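Rubisco operon transcriptional regulator (Synechocystis sp., PDB 5Y2W) probably acts as a LysR-type global repressor linking carbon and nitrogen metabolism, and binds 2-phosphoglycolate in its regulatory domain. Local coordinates at residues A[86-90]-A[150-154]; A[102-108]-A[130-135]. All blocks are in the same frame, centred on the assembly; numbering follows the deposited sequence.

Interaction 1: A[86-90]-A[150-154]; sequences VIARR and IAGGM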
ATOM      1  N   VAL A  86       4.305  18.564  -3.068  1.00 39.77           N
ATOM      2  CA  VAL A  86       5.554  18.392  -2.353  1.00 41.82           C
ATOM      3  C   VAL A  86       5.335  18.230  -0.841  1.00 41.13           C
ATOM      4  O   VAL A  86       4.776  19.090  -0.179  1.00 40.70           O
ATOM      5  CB  VAL A  86       6.548  19.538  -2.653  1.00 42.24           C
ATOM      6  CG1 VAL A  86       7.844  19.330  -1.901  1.00 40.41           C
ATOM      7  CG2 VAL A  86       6.850  19.600  -4.153  1.00 39.93           C
ATOM      8  N   ILE A  87       5.825  17.118  -0.308  1.00 36.74           N
ATOM      9  CA  ILE A  87       5.683  16.822   1.075  1.00 39.80           C
ATOM     10  C   ILE A  87       7.034  16.780   1.729  1.00 38.93           C
ATOM     11  O   ILE A  87       7.990  16.212   1.190  1.00 36.90           O
ATOM     12  CB  ILE A  87       4.988  15.479   1.260  1.00 42.55           C
ATOM     13  CG1 ILE A  87       3.580  15.557   0.628  1.00 43.31           C
ATOM     14  CG2 ILE A  87       4.886  15.145   2.760  1.00 45.08           C
ATOM     15  CD1 ILE A  87       2.984  14.212   0.352  1.00 43.18           C
ATOM     16  N   ALA A  88       7.097  17.384   2.901  1.00 41.17           N
ATOM     17  CA  ALA A  88       8.301  17.341   3.702  1.00 41.49           C
ATOM     18  C   ALA A  88       7.937  17.123   5.162  1.00 43.19           C
ATOM     19  O   ALA A  88       6.757  17.012   5.534  1.00 41.36           O
ATOM     20  CB  ALA A  88       9.089  18.630   3.549  1.00 41.15           C
ATOM     21  N   ARG A  89       8.962  17.037   5.995  1.00 37.71           N
ATOM     22  CA  ARG A  89       8.680  17.036   7.390  1.00 39.57           C
ATOM     23  C   ARG A  89       8.591  18.455   7.841  1.00 38.33           C
ATOM     24  O   ARG A  89       9.191  19.339   7.240  1.00 35.81           O
ATOM     25  CB  ARG A  89       9.723  16.262   8.146  1.00 41.69           C
ATOM     26  CG  ARG A  89       9.251  15.957   9.571  1.00 43.22           C
ATOM     27  CD  ARG A  89      10.138  14.924  10.191  1.00 42.40           C
ATOM     28  NE  ARG A  89      11.421  15.544  10.570  1.00 47.22           N
ATOM     29  CZ  ARG A  89      12.415  14.868  11.133  1.00 44.16           C
ATOM     30  NH1 ARG A  89      12.254  13.577  11.372  1.00 42.48           N
ATOM     31  NH2 ARG A  89      13.574  15.468  11.438  1.00 43.98           N
ATOM     32  N   ARG A  90       7.827  18.678   8.894  1.00 43.16           N
ATOM     33  CA  ARG A  90       7.498  20.019   9.368  1.00 52.33           C
ATOM     34  C   ARG A  90       8.711  20.818   9.918  1.00 47.97           C
ATOM     35  O   ARG A  90       8.627  22.001  10.071  1.00 55.20           O
ATOM     36  CB  ARG A  90       6.387  19.914  10.439  1.00 57.93           C
ATOM     37  CG  ARG A  90       6.834  19.215  11.725  1.00 74.84           C
ATOM     38  CD  ARG A  90       5.678  18.785  12.627  1.00 84.47           C
ATOM     39  NE  ARG A  90       4.937  19.915  13.182  1.00 92.55           N
ATOM     40  CZ  ARG A  90       3.791  19.821  13.859  1.00105.35           C
ATOM     41  NH1 ARG A  90       3.213  20.925  14.312  1.00103.14           N
ATOM     42  NH2 ARG A  90       3.213  18.637  14.082  1.00111.76           N
ATOM     43  N   ILE A 150       9.793  10.204   5.050  1.00 41.88           N
ATOM     44  CA  ILE A 150       9.818  11.624   5.215  1.00 41.56           C
ATOM     45  C   ILE A 150       9.712  11.912   6.698  1.00 43.49           C
ATOM     46  O   ILE A 150      10.416  12.761   7.203  1.00 39.29           O
ATOM     47  CB  ILE A 150       8.656  12.303   4.524  1.00 41.39           C
ATOM     48  CG1 ILE A 150       8.777  12.152   3.010  1.00 41.57           C
ATOM     49  CG2 ILE A 150       8.566  13.779   4.920  1.00 43.95           C
ATOM     50  CD1 ILE A 150       7.476  12.491   2.322  1.00 35.01           C
ATOM     51  N   ALA A 151       8.782  11.244   7.371  1.00 41.15           N
ATOM     52  CA  ALA A 151       8.618  11.428   8.795  1.00 41.90           C
ATOM     53  C   ALA A 151       9.920  11.077   9.525  1.00 44.84           C
ATOM     54  O   ALA A 151      10.217  11.703  10.512  1.00 46.39           O
ATOM     55  CB  ALA A 151       7.495  10.579   9.321  1.00 38.95           C
ATOM     56  N   GLY A 152      10.683  10.084   9.052  1.00 45.38           N
ATOM     57  CA  GLY A 152      11.978   9.751   9.689  1.00 46.39           C
ATOM     58  C   GLY A 152      13.139  10.606   9.190  1.00 50.54           C
ATOM     59  O   GLY A 152      14.301  10.225   9.370  1.00 46.72           O
ATOM     60  N   GLY A 153      12.839  11.714   8.496  1.00 48.12           N
ATOM     61  CA  GLY A 153      13.847  12.713   8.168  1.00 44.92           C
ATOM     62  C   GLY A 153      14.673  12.332   6.965  1.00 46.77           C
ATOM     63  O   GLY A 153      15.729  12.873   6.748  1.00 47.09           O
ATOM     64  N   MET A 154      14.203  11.417   6.137  1.00 44.78           N
ATOM     65  CA  MET A 154      14.987  10.993   4.975  1.00 42.04           C
ATOM     66  C   MET A 154      14.819  11.859   3.712  1.00 43.40           C
ATOM     67  O   MET A 154      15.393  11.569   2.655  1.00 48.63           O
ATOM     68  CB  MET A 154      14.681   9.530   4.682  1.00 45.58           C
ATOM     69  CG  MET A 154      15.260   8.607   5.743  1.00 55.28           C
ATOM     70  SD  MET A 154      14.499   6.967   5.705  1.00 60.25           S
ATOM     71  CE  MET A 154      13.594   7.033   7.259  1.00 52.46           C
TER
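Ile-150 lays its branched side chain along the backbone of strand 81-89: CG2 rests 3.4 Å from Ala-88 C and 3.5 Å from Arg-89 N, while CD1 meets Ile-87 CG2 at 3.7 Å. This is helix-on-sheet packing in the periplasmic-binding-protein-like fold of the LysR regulatory domain, with the C-terminal turn of helix 143-151 set against the central strand of a three-stranded antiparallel sheet. The CA-CB bonds of Ile-87 and Arg-89 point toward the helix, whereas that of Ala-88 points away. Leu-173 on the flanking strand 173-176 touches both Ile-87 and Ile-150, so the apolar layer extends beyond the two segments.

The helix closes in a Schellman motif. Gly-153, at positive phi, is its C-prime residue; its N bonds back to Ile-150 O at 2.9 Å, and Met-154 N bonds back to a carbonyl of the preceding turn. A CB on Gly-153 would also sit tightly against Arg-89 NH1. Arg-89 reaches across to this helix end and gives one of its carbonyls a donor, while its NH2 forms a salt bridge with Asp-91. Gly-153 CA lies over one face of the guanidinium, while near its plane Arg-89 NH1 donates to Ala-151 O at 2.9 Å with an N-H...O angle of 158°.

Interaction 2: A[102-108]-A[130-135]; sequences ITALNDE and HYVDVR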
ATOM      1  N   ILE A 102      10.784  26.846  -7.657  1.00 46.47           N
ATOM      2  CA  ILE A 102      11.010  25.460  -7.889  1.00 48.84           C
ATOM      3  C   ILE A 102      12.513  25.165  -7.835  1.00 50.56           C
ATOM      4  O   ILE A 102      12.900  24.068  -7.431  1.00 40.45           O
ATOM      5  CB  ILE A 102      10.364  24.975  -9.206  1.00 44.73           C
ATOM      6  CG1 ILE A 102      10.462  23.443  -9.293  1.00 44.42           C
ATOM      7  CG2 ILE A 102      11.041  25.629 -10.406  1.00 46.40           C
ATOM      8  CD1 ILE A 102       9.512  22.798 -10.274  1.00 45.65           C
ATOM      9  N   THR A 103      13.324  26.157  -8.207  1.00 48.84           N
ATOM     10  CA  THR A 103      14.787  26.127  -8.042  1.00 48.80           C
ATOM     11  C   THR A 103      15.281  25.761  -6.636  1.00 43.72           C
ATOM     12  O   THR A 103      16.341  25.117  -6.504  1.00 42.62           O
ATOM     13  CB  THR A 103      15.432  27.500  -8.406  1.00 50.64           C
ATOM     14  OG1 THR A 103      14.775  28.580  -7.698  1.00 49.44           O
ATOM     15  CG2 THR A 103      15.349  27.754  -9.908  1.00 50.19           C
ATOM     16  N   ALA A 104      14.496  26.071  -5.603  1.00 38.47           N
ATOM     17  CA  ALA A 104      14.832  25.610  -4.244  1.00 43.59           C
ATOM     18  C   ALA A 104      14.894  24.071  -4.064  1.00 47.19           C
ATOM     19  O   ALA A 104      15.389  23.554  -3.029  1.00 43.27           O
ATOM     20  CB  ALA A 104      13.882  26.241  -3.219  1.00 42.67           C
ATOM     21  N   LEU A 105      14.378  23.312  -5.029  1.00 43.43           N
ATOM     22  CA  LEU A 105      14.420  21.845  -4.915  1.00 41.26           C
ATOM     23  C   LEU A 105      15.749  21.213  -5.314  1.00 40.76           C
ATOM     24  O   LEU A 105      16.003  20.054  -5.012  1.00 43.54           O
ATOM     25  CB  LEU A 105      13.284  21.192  -5.738  1.00 44.68           C
ATOM     26  CG  LEU A 105      11.878  21.506  -5.223  1.00 41.94           C
ATOM     27  CD1 LEU A 105      10.859  20.659  -5.962  1.00 45.45           C
ATOM     28  CD2 LEU A 105      11.775  21.315  -3.735  1.00 42.41           C
ATOM     29  N   ASN A 106      16.580  21.971  -6.004  1.00 44.04           N
ATOM     30  CA  ASN A 106      17.835  21.483  -6.504  1.00 43.78           C
ATOM     31  C   ASN A 106      18.719  20.905  -5.413  1.00 46.55           C
ATOM     32  O   ASN A 106      18.988  21.568  -4.433  1.00 40.67           O
ATOM     33  CB  ASN A 106      18.570  22.645  -7.144  1.00 44.47           C
ATOM     34  CG  ASN A 106      18.137  22.852  -8.559  1.00 46.71           C
ATOM     35  OD1 ASN A 106      18.213  21.934  -9.356  1.00 48.02           O
ATOM     36  ND2 ASN A 106      17.666  24.035  -8.871  1.00 48.90           N
ATOM     37  N   ASP A 107      19.152  19.676  -5.593  1.00 43.13           N
ATOM     38  CA  ASP A 107      19.999  18.990  -4.622  1.00 49.53           C
ATOM     39  C   ASP A 107      19.354  18.662  -3.288  1.00 45.54           C
ATOM     40  O   ASP A 107      20.029  18.134  -2.423  1.00 52.08           O
ATOM     41  CB  ASP A 107      21.328  19.738  -4.452  1.00 57.20           C
ATOM     42  CG  ASP A 107      22.126  19.716  -5.718  1.00 57.04           C
ATOM     43  OD1 ASP A 107      22.655  18.639  -6.004  1.00 68.29           O
ATOM     44  OD2 ASP A 107      22.151  20.720  -6.468  1.00 65.17           O
ATOM     45  N   GLU A 108      18.058  18.925  -3.133  1.00 38.48           N
ATOM     46  CA  GLU A 108      17.321  18.395  -1.995  1.00 39.57           C
ATOM     47  C   GLU A 108      17.284  16.901  -2.008  1.00 36.99           C
ATOM     48  O   GLU A 108      17.226  16.283  -3.074  1.00 39.08           O
ATOM     49  CB  GLU A 108      15.876  18.850  -2.014  1.00 39.93           C
ATOM     50  CG  GLU A 108      15.680  20.282  -1.587  1.00 44.77           C
ATOM     51  CD  GLU A 108      15.727  20.495  -0.070  1.00 48.73           C
ATOM     52  OE1 GLU A 108      15.315  19.576   0.717  1.00 43.36           O
ATOM     53  OE2 GLU A 108      16.202  21.599   0.326  1.00 52.96           O
ATOM     54  N   HIS A 130      12.083  21.733 -15.863  1.00 46.05           N
ATOM     55  CA  HIS A 130      12.528  22.898 -15.103  1.00 49.76           C
ATOM     56  C   HIS A 130      13.983  22.839 -14.662  1.00 46.10           C
ATOM     57  O   HIS A 130      14.381  23.611 -13.816  1.00 44.09           O
ATOM     58  CB  HIS A 130      11.618  23.093 -13.906  1.00 49.15           C
ATOM     59  CG  HIS A 130      10.276  23.621 -14.278  1.00 53.46           C
ATOM     60  ND1 HIS A 130       9.204  22.796 -14.551  1.00 57.84           N
ATOM     61  CD2 HIS A 130       9.834  24.882 -14.451  1.00 51.48           C
ATOM     62  CE1 HIS A 130       8.161  23.531 -14.878  1.00 49.26           C
ATOM     63  NE2 HIS A 130       8.513  24.798 -14.814  1.00 53.85           N
ATOM     64  N   TYR A 131      14.773  21.949 -15.259  1.00 46.40           N
ATOM     65  CA  TYR A 131      16.211  21.879 -14.942  1.00 56.17           C
ATOM     66  C   TYR A 131      16.440  21.805 -13.440  1.00 48.09           C
ATOM     67  O   TYR A 131      17.220  22.567 -12.881  1.00 48.81           O
ATOM     68  CB  TYR A 131      16.955  23.097 -15.516  1.00 59.74           C
ATOM     69  CG  TYR A 131      16.672  23.314 -16.969  1.00 63.18           C
ATOM     70  CD1 TYR A 131      17.251  22.480 -17.940  1.00 65.28           C
ATOM     71  CD2 TYR A 131      15.794  24.335 -17.376  1.00 63.48           C
ATOM     72  CE1 TYR A 131      16.982  22.663 -19.285  1.00 66.08           C
ATOM     73  CE2 TYR A 131      15.507  24.528 -18.714  1.00 68.21           C
ATOM     74  CZ  TYR A 131      16.099  23.693 -19.661  1.00 73.29           C
ATOM     75  OH  TYR A 131      15.807  23.900 -20.983  1.00 73.22           O
ATOM     76  N   VAL A 132      15.720  20.897 -12.791  1.00 49.59           N
ATOM     77  CA  VAL A 132      15.830  20.692 -11.345  1.00 51.30           C
ATOM     78  C   VAL A 132      16.520  19.364 -11.187  1.00 46.00           C
ATOM     79  O   VAL A 132      16.120  18.401 -11.821  1.00 49.32           O
ATOM     80  CB  VAL A 132      14.438  20.642 -10.684  1.00 47.30           C
ATOM     81  CG1 VAL A 132      14.470  19.949  -9.323  1.00 48.39           C
ATOM     82  CG2 VAL A 132      13.870  22.039 -10.588  1.00 49.28           C
ATOM     83  N   ASP A 133      17.536  19.307 -10.347  1.00 50.85           N
ATOM     84  CA  ASP A 133      18.225  18.036 -10.060  1.00 54.84           C
ATOM     85  C   ASP A 133      18.091  17.810  -8.581  1.00 50.03           C
ATOM     86  O   ASP A 133      18.513  18.669  -7.805  1.00 48.67           O
ATOM     87  CB  ASP A 133      19.734  18.090 -10.402  1.00 59.87           C
ATOM     88  CG  ASP A 133      20.007  18.328 -11.885  1.00 69.05           C
ATOM     89  OD1 ASP A 133      19.338  17.731 -12.773  1.00 71.14           O
ATOM     90  OD2 ASP A 133      20.925  19.124 -12.173  1.00 85.60           O
ATOM     91  N   VAL A 134      17.541  16.658  -8.195  1.00 41.79           N
ATOM     92  CA  VAL A 134      17.376  16.333  -6.783  1.00 44.97           C
ATOM     93  C   VAL A 134      18.289  15.200  -6.465  1.00 41.78           C
ATOM     94  O   VAL A 134      18.649  14.454  -7.337  1.00 41.30           O
ATOM     95  CB  VAL A 134      15.941  15.914  -6.410  1.00 42.55           C
ATOM     96  CG1 VAL A 134      15.088  17.129  -6.297  1.00 40.81           C
ATOM     97  CG2 VAL A 134      15.374  14.916  -7.440  1.00 43.47           C
ATOM     98  N   ARG A 135      18.632  15.067  -5.197  1.00 44.44           N
ATOM     99  CA  ARG A 135      19.524  14.007  -4.761  1.00 46.96           C
ATOM    100  C   ARG A 135      18.699  12.788  -4.345  1.00 41.28           C
ATOM    101  O   ARG A 135      17.994  12.795  -3.363  1.00 35.37           O
ATOM    102  CB  ARG A 135      20.373  14.518  -3.603  1.00 53.79           C
ATOM    103  CG  ARG A 135      21.468  13.554  -3.211  1.00 65.58           C
ATOM    104  CD  ARG A 135      22.556  14.186  -2.342  1.00 73.72           C
ATOM    105  NE  ARG A 135      23.658  13.244  -2.040  1.00 77.46           N
ATOM    106  CZ  ARG A 135      23.664  12.353  -1.043  1.00 76.81           C
ATOM    107  NH1 ARG A 135      22.635  12.250  -0.214  1.00 89.12           N
ATOM    108  NH2 ARG A 135      24.708  11.554  -0.864  1.00 83.17           N
TER
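Two connecting segments run side by side in the same direction, closest where the CA atoms of Asp-107 and Val-134 are 4.3 Å apart. A short 3-10 segment, 102-105, passes into a type II turn from Leu-105 to Glu-108; residues 132-135 are extended, following a Schellman helix end with Tyr-131 as C-prime. Two backbone hydrogen bonds join the loops: Asp-107 N donates to Asp-133 O at a short 2.5 Å, and Arg-135 N to Glu-108 O at 2.8 Å. Asn-106 CA adds a CH...O contact to Asp-133 O at 3.2 Å.

The Asn-106 amide bridges both sides: OD1 accepts from Asp-133 N at 2.9 Å, and ND2 donates to Thr-103 O at 2.9 Å, tying the 3-10 turn to the extended segment. Beneath lies the apolar part. Ile-102 CG1 meets Val-132 CG2 at 3.9 Å, Leu-105 CB meets Val-132 CG1 at 4.0 Å, and Ile-102 CD1 sits over one face of the His-130 ring. Phe-127, on helix 118-129, touches Leu-105, Val-132 and Val-134, so that the loop before this helix and the one after it, which leads on to strand 138-140, meet beside its C-terminal part.

Interaction 2 is nested within the chain loop closed by interaction 1, and both lie on the same side of the chain's centre. Their centres are 16 Å apart and their nearest atoms about 5 Å, without touching; Ile-156 bridges the gap, packing on Ala-88 of one and Leu-105 of the other. The bound 2-phosphoglycolate is about 11 Å from the side chain of Ile-87. Part of its pocket comes from Asn-82 on strand 81-89, and from Arg-113, Ser-117, Gly-118 and Thr-119 in the chain between 102-108 and 130-135. The segments also meet the second subunit: Met-154, beside interaction 1, packs on Pro-26 of that chain, and Arg-135 of interaction 2 on its Pro-37.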